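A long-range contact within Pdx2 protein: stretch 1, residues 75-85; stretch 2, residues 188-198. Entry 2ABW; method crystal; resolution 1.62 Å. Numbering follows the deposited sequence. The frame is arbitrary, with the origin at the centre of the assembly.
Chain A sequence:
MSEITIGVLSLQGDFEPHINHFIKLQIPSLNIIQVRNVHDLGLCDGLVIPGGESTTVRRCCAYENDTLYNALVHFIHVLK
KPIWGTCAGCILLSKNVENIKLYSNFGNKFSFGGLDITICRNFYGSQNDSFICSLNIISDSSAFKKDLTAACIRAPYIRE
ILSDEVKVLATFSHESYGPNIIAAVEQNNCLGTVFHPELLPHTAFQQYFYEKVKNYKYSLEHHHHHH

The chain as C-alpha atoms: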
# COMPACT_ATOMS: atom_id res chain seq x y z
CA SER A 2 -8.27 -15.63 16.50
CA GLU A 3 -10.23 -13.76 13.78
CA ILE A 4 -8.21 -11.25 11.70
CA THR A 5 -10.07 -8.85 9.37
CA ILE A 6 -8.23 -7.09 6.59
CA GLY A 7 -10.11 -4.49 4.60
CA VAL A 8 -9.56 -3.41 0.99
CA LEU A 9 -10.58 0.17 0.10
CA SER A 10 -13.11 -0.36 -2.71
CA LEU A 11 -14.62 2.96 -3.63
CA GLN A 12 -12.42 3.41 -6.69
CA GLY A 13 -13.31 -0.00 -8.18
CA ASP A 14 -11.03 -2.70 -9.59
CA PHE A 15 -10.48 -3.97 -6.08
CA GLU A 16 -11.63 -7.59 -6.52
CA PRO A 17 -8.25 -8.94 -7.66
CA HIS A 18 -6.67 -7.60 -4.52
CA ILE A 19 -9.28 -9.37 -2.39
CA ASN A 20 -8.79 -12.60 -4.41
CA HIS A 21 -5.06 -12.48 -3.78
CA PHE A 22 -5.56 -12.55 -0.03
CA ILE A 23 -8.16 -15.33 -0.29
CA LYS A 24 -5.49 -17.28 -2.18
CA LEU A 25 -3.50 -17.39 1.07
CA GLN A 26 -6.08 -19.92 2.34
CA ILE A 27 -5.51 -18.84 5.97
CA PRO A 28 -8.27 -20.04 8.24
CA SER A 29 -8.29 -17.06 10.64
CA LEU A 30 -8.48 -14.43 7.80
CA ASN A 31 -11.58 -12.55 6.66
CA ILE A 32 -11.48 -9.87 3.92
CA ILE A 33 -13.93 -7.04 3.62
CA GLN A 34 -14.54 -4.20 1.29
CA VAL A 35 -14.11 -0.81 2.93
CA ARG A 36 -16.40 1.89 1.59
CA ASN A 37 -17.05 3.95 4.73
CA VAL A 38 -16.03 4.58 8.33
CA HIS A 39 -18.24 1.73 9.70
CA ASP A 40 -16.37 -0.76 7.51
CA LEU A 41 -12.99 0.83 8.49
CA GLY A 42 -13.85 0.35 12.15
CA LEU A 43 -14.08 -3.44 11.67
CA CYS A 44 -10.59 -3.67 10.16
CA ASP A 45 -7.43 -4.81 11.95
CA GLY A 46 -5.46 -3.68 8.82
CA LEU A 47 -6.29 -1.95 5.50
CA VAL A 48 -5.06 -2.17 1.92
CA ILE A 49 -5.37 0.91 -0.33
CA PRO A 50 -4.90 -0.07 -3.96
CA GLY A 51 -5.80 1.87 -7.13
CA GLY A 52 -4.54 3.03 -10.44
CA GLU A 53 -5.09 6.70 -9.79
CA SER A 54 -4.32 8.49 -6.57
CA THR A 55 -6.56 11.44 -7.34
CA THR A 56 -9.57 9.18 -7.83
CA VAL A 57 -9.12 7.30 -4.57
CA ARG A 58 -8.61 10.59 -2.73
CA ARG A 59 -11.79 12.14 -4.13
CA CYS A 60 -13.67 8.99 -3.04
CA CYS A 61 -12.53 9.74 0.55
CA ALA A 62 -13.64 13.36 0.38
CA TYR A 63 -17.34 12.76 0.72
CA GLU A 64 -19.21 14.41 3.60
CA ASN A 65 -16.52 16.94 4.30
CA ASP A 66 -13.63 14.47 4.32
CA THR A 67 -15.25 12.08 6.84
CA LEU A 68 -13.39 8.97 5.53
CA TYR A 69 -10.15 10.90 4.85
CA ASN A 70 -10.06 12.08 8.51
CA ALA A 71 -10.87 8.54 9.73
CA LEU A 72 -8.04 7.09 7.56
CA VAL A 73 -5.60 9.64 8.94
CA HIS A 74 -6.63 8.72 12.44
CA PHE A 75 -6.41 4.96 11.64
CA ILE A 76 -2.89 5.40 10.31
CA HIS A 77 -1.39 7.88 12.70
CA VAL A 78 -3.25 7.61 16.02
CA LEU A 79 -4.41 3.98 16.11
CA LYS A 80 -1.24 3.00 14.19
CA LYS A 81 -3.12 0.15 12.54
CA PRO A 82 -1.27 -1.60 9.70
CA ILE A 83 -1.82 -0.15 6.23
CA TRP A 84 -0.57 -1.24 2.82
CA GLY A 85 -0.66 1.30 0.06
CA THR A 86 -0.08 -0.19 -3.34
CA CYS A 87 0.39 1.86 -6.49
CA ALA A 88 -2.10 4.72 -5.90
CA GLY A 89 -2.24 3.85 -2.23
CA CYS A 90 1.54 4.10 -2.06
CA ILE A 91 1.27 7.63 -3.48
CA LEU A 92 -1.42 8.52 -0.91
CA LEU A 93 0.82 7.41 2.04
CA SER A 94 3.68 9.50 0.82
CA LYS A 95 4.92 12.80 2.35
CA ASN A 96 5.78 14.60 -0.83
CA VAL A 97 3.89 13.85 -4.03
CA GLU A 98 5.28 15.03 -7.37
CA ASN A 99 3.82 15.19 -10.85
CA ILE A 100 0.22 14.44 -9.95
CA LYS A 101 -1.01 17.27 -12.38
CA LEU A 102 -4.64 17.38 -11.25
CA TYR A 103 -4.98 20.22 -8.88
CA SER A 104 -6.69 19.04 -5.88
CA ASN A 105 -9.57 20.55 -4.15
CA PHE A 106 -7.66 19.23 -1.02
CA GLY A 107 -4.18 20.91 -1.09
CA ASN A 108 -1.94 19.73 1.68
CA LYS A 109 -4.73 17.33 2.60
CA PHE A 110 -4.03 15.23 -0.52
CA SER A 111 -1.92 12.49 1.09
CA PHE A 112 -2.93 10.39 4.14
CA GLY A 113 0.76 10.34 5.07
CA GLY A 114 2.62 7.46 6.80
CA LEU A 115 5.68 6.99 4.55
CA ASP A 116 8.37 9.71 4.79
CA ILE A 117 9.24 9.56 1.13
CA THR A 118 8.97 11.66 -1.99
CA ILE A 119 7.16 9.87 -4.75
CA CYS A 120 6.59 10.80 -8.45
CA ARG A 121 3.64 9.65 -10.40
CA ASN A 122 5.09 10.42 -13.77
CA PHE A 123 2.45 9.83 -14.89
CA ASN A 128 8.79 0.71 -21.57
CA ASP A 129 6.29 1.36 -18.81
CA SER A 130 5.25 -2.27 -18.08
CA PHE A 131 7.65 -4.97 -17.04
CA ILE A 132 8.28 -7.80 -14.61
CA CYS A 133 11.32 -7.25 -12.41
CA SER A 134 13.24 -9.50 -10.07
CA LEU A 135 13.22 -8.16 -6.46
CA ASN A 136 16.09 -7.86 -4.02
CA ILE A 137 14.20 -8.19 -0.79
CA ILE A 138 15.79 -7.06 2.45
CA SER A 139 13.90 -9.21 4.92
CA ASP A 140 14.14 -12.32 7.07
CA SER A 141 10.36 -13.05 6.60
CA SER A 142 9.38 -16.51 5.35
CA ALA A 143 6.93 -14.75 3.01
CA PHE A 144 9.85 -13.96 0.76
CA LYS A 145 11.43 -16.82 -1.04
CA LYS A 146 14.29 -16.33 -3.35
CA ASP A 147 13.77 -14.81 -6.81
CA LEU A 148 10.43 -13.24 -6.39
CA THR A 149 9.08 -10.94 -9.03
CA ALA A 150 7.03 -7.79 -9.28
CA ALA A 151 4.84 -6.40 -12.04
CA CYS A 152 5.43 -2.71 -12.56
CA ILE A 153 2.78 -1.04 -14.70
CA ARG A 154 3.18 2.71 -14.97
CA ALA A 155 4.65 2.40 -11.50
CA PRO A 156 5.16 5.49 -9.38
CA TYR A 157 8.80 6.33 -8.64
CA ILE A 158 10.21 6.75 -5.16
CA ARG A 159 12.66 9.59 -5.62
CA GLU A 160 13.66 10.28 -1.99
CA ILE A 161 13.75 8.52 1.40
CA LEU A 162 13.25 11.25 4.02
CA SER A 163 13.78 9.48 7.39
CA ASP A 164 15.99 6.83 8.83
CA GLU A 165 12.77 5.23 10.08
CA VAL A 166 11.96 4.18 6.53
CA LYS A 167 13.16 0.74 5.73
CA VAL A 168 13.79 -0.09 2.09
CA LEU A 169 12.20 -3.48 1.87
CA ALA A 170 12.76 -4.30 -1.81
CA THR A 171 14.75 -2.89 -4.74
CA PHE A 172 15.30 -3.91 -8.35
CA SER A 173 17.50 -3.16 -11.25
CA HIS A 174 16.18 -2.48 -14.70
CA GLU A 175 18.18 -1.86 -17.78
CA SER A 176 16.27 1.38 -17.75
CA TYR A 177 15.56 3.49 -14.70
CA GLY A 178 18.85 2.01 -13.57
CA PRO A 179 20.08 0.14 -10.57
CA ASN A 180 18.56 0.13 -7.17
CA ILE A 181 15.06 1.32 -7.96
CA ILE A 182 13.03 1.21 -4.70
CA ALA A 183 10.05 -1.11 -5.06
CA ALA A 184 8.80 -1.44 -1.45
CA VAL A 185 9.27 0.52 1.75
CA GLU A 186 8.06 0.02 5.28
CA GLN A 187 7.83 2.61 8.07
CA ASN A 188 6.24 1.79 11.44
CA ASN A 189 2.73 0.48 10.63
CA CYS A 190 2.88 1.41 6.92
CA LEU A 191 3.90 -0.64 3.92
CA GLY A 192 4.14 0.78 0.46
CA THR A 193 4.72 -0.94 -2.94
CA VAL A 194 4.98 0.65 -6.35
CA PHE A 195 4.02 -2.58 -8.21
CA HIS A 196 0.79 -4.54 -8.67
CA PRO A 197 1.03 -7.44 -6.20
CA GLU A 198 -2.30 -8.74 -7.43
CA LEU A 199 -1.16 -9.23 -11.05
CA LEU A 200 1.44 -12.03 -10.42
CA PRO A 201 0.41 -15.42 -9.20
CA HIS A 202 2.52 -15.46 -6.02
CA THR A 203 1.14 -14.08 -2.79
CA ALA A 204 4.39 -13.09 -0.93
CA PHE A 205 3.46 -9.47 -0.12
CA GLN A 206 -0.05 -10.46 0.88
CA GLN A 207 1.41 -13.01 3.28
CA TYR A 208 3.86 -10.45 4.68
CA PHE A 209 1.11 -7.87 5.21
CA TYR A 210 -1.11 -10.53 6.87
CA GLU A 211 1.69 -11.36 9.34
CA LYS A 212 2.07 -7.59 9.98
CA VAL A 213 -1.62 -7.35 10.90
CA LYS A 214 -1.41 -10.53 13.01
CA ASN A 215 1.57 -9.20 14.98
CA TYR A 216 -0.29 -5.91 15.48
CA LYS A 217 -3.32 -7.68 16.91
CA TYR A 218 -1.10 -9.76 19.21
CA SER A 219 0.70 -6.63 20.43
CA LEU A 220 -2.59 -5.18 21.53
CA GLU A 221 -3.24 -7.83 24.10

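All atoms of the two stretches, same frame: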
# COMPACT_ATOMS: atom_id res chain seq x y z
N PHE A 75 -6.71 6.41 11.67
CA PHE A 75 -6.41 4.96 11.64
C PHE A 75 -4.91 4.77 11.48
O PHE A 75 -4.30 3.96 12.20
CB PHE A 75 -7.13 4.35 10.48
CG PHE A 75 -6.91 2.87 10.20
CD1 PHE A 75 -5.82 2.44 9.47
CD2 PHE A 75 -7.89 1.97 10.60
CE1 PHE A 75 -5.62 1.11 9.18
CE2 PHE A 75 -7.73 0.61 10.27
CZ PHE A 75 -6.61 0.25 9.55
N ILE A 76 -4.29 5.51 10.59
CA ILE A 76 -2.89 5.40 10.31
C ILE A 76 -2.02 5.90 11.41
O ILE A 76 -0.99 5.31 11.75
CB ILE A 76 -2.56 6.12 8.97
CG1 ILE A 76 -3.25 5.48 7.79
CG2 ILE A 76 -1.03 6.14 8.66
CD1 ILE A 76 -3.36 6.39 6.60
N HIS A 77 -2.30 7.10 11.92
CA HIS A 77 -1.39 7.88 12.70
C HIS A 77 -1.66 7.96 14.19
O HIS A 77 -0.75 8.16 14.95
CB HIS A 77 -1.40 9.32 12.20
CG HIS A 77 -0.89 9.45 10.81
ND1 HIS A 77 0.45 9.24 10.47
CD2 HIS A 77 -1.55 9.67 9.66
CE1 HIS A 77 0.57 9.44 9.16
NE2 HIS A 77 -0.61 9.65 8.63
N VAL A 78 -2.87 7.67 14.58
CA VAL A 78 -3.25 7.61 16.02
C VAL A 78 -3.40 6.17 16.48
O VAL A 78 -2.79 5.76 17.47
CB VAL A 78 -4.50 8.45 16.33
CG1 VAL A 78 -4.84 8.35 17.86
CG2 VAL A 78 -4.24 9.97 15.92
N LEU A 79 -4.24 5.41 15.79
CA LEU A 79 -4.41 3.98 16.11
C LEU A 79 -3.17 3.21 15.71
O LEU A 79 -2.95 2.12 16.28
CB LEU A 79 -5.62 3.39 15.42
CG LEU A 79 -6.90 4.06 15.83
CD1 LEU A 79 -8.05 3.32 15.19
CD2 LEU A 79 -7.07 4.33 17.35
N LYS A 80 -2.43 3.69 14.69
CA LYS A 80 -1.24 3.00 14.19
C LYS A 80 -1.56 1.57 13.67
O LYS A 80 -0.76 0.60 13.84
CB LYS A 80 -0.19 2.93 15.24
CG LYS A 80 0.18 4.19 15.93
CD LYS A 80 0.89 5.09 15.06
CE LYS A 80 1.50 6.20 15.90
NZ LYS A 80 1.88 7.41 15.13
N LYS A 81 -2.75 1.43 13.07
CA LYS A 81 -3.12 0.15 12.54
C LYS A 81 -2.38 -0.07 11.21
O LYS A 81 -2.09 0.84 10.48
CB LYS A 81 -4.59 0.04 12.36
CG LYS A 81 -5.27 -0.05 13.72
CD LYS A 81 -6.69 -0.64 13.43
CE LYS A 81 -7.54 -0.63 14.51
NZ LYS A 81 -8.85 -1.14 14.16
N PRO A 82 -2.01 -1.34 10.94
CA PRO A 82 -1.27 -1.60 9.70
C PRO A 82 -2.02 -1.17 8.44
O PRO A 82 -3.22 -1.49 8.30
CB PRO A 82 -1.04 -3.12 9.74
CG PRO A 82 -1.01 -3.44 11.18
CD PRO A 82 -2.09 -2.54 11.79
N ILE A 83 -1.27 -0.59 7.50
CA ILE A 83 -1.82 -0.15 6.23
C ILE A 83 -0.84 -0.45 5.14
O ILE A 83 0.34 -0.28 5.33
CB ILE A 83 -2.23 1.33 6.29
CG1 ILE A 83 -3.06 1.71 5.05
CG2 ILE A 83 -1.05 2.21 6.60
CD1 ILE A 83 -3.83 2.99 5.19
N TRP A 84 -1.35 -0.90 4.04
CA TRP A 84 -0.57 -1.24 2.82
C TRP A 84 -1.12 -0.39 1.71
O TRP A 84 -2.24 -0.60 1.23
CB TRP A 84 -0.73 -2.71 2.49
CG TRP A 84 0.07 -3.16 1.31
CD1 TRP A 84 1.09 -2.45 0.66
CD2 TRP A 84 -0.01 -4.42 0.69
NE1 TRP A 84 1.59 -3.19 -0.38
CE2 TRP A 84 0.93 -4.42 -0.37
CE3 TRP A 84 -0.79 -5.56 0.91
CZ2 TRP A 84 1.12 -5.52 -1.18
CZ3 TRP A 84 -0.65 -6.61 0.06
CH2 TRP A 84 0.32 -6.61 -0.93
N GLY A 85 -0.32 0.56 1.25
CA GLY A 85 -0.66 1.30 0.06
C GLY A 85 0.07 0.76 -1.13
O GLY A 85 1.29 0.68 -1.10
N ASN A 188 7.19 1.98 10.33
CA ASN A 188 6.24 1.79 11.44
C ASN A 188 5.12 0.87 10.91
O ASN A 188 5.45 -0.17 10.31
CB ASN A 188 5.72 3.11 11.96
CG ASN A 188 6.79 4.07 12.41
OD1 ASN A 188 7.60 3.71 13.22
ND2 ASN A 188 6.82 5.30 11.82
N ASN A 189 3.86 1.27 11.04
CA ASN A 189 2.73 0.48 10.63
C ASN A 189 2.35 0.49 9.14
O ASN A 189 1.34 -0.11 8.72
CB ASN A 189 1.50 0.88 11.44
CG ASN A 189 1.19 2.35 11.36
OD1 ASN A 189 2.05 3.17 11.66
ND2 ASN A 189 -0.08 2.73 11.00
N CYS A 190 3.14 1.19 8.33
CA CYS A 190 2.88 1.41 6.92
C CYS A 190 3.79 0.66 5.96
O CYS A 190 4.99 0.63 6.14
CB CYS A 190 3.03 2.89 6.59
SG CYS A 190 1.89 3.96 7.57
N LEU A 191 3.19 0.06 4.95
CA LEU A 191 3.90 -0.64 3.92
C LEU A 191 3.50 -0.03 2.64
O LEU A 191 2.32 0.25 2.39
CB LEU A 191 3.48 -2.13 3.92
CG LEU A 191 3.94 -3.04 2.81
CD1 LEU A 191 5.50 -3.21 2.90
CD2 LEU A 191 3.25 -4.39 2.89
N GLY A 192 4.43 0.20 1.73
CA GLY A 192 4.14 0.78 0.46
C GLY A 192 4.88 0.02 -0.65
O GLY A 192 6.07 -0.25 -0.53
N THR A 193 4.15 -0.26 -1.74
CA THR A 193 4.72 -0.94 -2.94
C THR A 193 4.33 -0.21 -4.17
O THR A 193 3.20 0.34 -4.26
CB THR A 193 4.23 -2.38 -2.97
OG1 THR A 193 2.78 -2.44 -2.90
CG2 THR A 193 4.87 -3.20 -1.81
N VAL A 194 5.27 -0.08 -5.11
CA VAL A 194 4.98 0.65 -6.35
C VAL A 194 4.36 -0.24 -7.43
O VAL A 194 3.93 0.24 -8.50
CB VAL A 194 6.23 1.34 -6.89
CG1 VAL A 194 6.91 2.23 -5.81
CG2 VAL A 194 7.25 0.27 -7.40
N PHE A 195 4.44 -1.53 -7.24
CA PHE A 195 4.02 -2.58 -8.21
C PHE A 195 2.60 -3.05 -7.91
O PHE A 195 1.96 -2.60 -6.95
CB PHE A 195 5.03 -3.73 -8.21
CG PHE A 195 5.36 -4.30 -6.84
CD1 PHE A 195 4.61 -5.32 -6.31
CD2 PHE A 195 6.44 -3.82 -6.13
CE1 PHE A 195 4.91 -5.86 -5.07
CE2 PHE A 195 6.75 -4.35 -4.91
CZ PHE A 195 6.00 -5.37 -4.36
N HIS A 196 2.12 -3.93 -8.76
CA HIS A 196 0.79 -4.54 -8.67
C HIS A 196 0.90 -5.95 -8.14
O HIS A 196 1.05 -6.90 -8.89
CB HIS A 196 0.15 -4.58 -10.06
CG HIS A 196 -0.46 -3.29 -10.44
ND1 HIS A 196 -1.79 -3.02 -10.21
CD2 HIS A 196 0.07 -2.18 -10.99
CE1 HIS A 196 -2.06 -1.80 -10.65
NE2 HIS A 196 -0.94 -1.25 -11.10
N PRO A 197 0.81 -6.11 -6.79
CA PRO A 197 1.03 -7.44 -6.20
C PRO A 197 -0.06 -8.41 -6.54
O PRO A 197 0.09 -9.63 -6.41
CB PRO A 197 0.93 -7.12 -4.70
CG PRO A 197 0.06 -5.92 -4.59
CD PRO A 197 0.36 -5.12 -5.82
N GLU A 198 -1.18 -7.90 -7.06
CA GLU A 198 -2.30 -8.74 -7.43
C GLU A 198 -2.22 -9.31 -8.81
O GLU A 198 -3.06 -10.19 -9.16
CB GLU A 198 -3.59 -7.95 -7.22
CG GLU A 198 -3.97 -7.02 -8.32
CD GLU A 198 -3.10 -5.74 -8.52
OE1 GLU A 198 -2.06 -5.53 -7.86
OE2 GLU A 198 -3.54 -4.98 -9.44

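The contact is a parallel pairing of two β-strands, residues 83-85 and 190-193, extended at its N-terminal end by an asparagine side chain that ties down the preceding turn and by the side chain of Trp-84, which reaches along the partner strand to Thr-193 and Pro-197. The strand axes approach to 4.7 Å and run at 17° to one another, and the two stretches together bury 548 Å².

The register pairs Ile-83 with Cys-190, Trp-84 with Leu-191 and Gly-85 with Gly-192. As expected for parallel strands, alternate residues of strand 83-85, Ile-83 and Gly-85, bond to the two neighbours of their partners. Ile-83 N donates to Asn-189 O (2.9 Å), and Ile-83 O accepts from Leu-191 N (2.9 Å), so that this residue straddles Cys-190. Gly-85 does the same around Gly-192: Gly-85 N donates to Leu-191 O at 2.9 Å, and Gly-85 O accepts from Thr-193 N at 3.1 Å. The carbonyl oxygens are also approached by α-carbons, with Pro-82 CA 3.2 Å from Asn-189 O and Trp-84 CA 3.3 Å from Leu-191 O. These CA-H...O contacts supplement the conventional bonds to the same acceptors.

Asn-189, just ahead of its strand, has more surface covered by the other stretch than any other residue in the contact. Its CA-to-CB bond points toward the other stretch, and with chi1 in the p well the side chain places ND2 between two backbone carbonyls. Asn-189 ND2 donates to Ile-76 O at 2.8 Å and to Lys-81 O at 2.8 Å, the latter almost linear at 174°. One amide group thus links the helical segment to the loop that leads into strand 83-85. Between these acceptors the chain turns through Lys-80, which has positive phi as the first residue to leave helical geometry. The turn has its own internal bonds, from Lys-81 N to Phe-75 O (3.1 Å) and from Lys-80 NZ to His-77 O (2.7 Å).

Side chains pack on both faces of the strand pair. On the face bearing Ile-83 and Cys-190, the sulfur is in contact with two isoleucines: Cys-190 SG lies 3.6 Å from Ile-83 CG2 and 3.8 Å from Ile-76 CG2. The helix residue therefore packs against the same cysteine as the strand residue.

The face bearing Trp-84 and Leu-191 is dominated by the indole. Leu-191 CD2 lies over one face of the ring, 3.7 Å from the centroid of the Trp-84 five-membered ring and only 9° off the normal, a well-aligned CH-pi contact. The indole's polar atom is satisfied at its edge: Trp-84 NE1 donates to Thr-193 OG1 at 2.9 Å, near the ring plane. Farther along, Trp-84 CZ2 meets Pro-197 CG at 3.6 Å, bringing the segment after the strand into the contact. A single side chain thereby engages Leu-191, Thr-193 and Pro-197, combining apolar packing with a directional hydrogen bond.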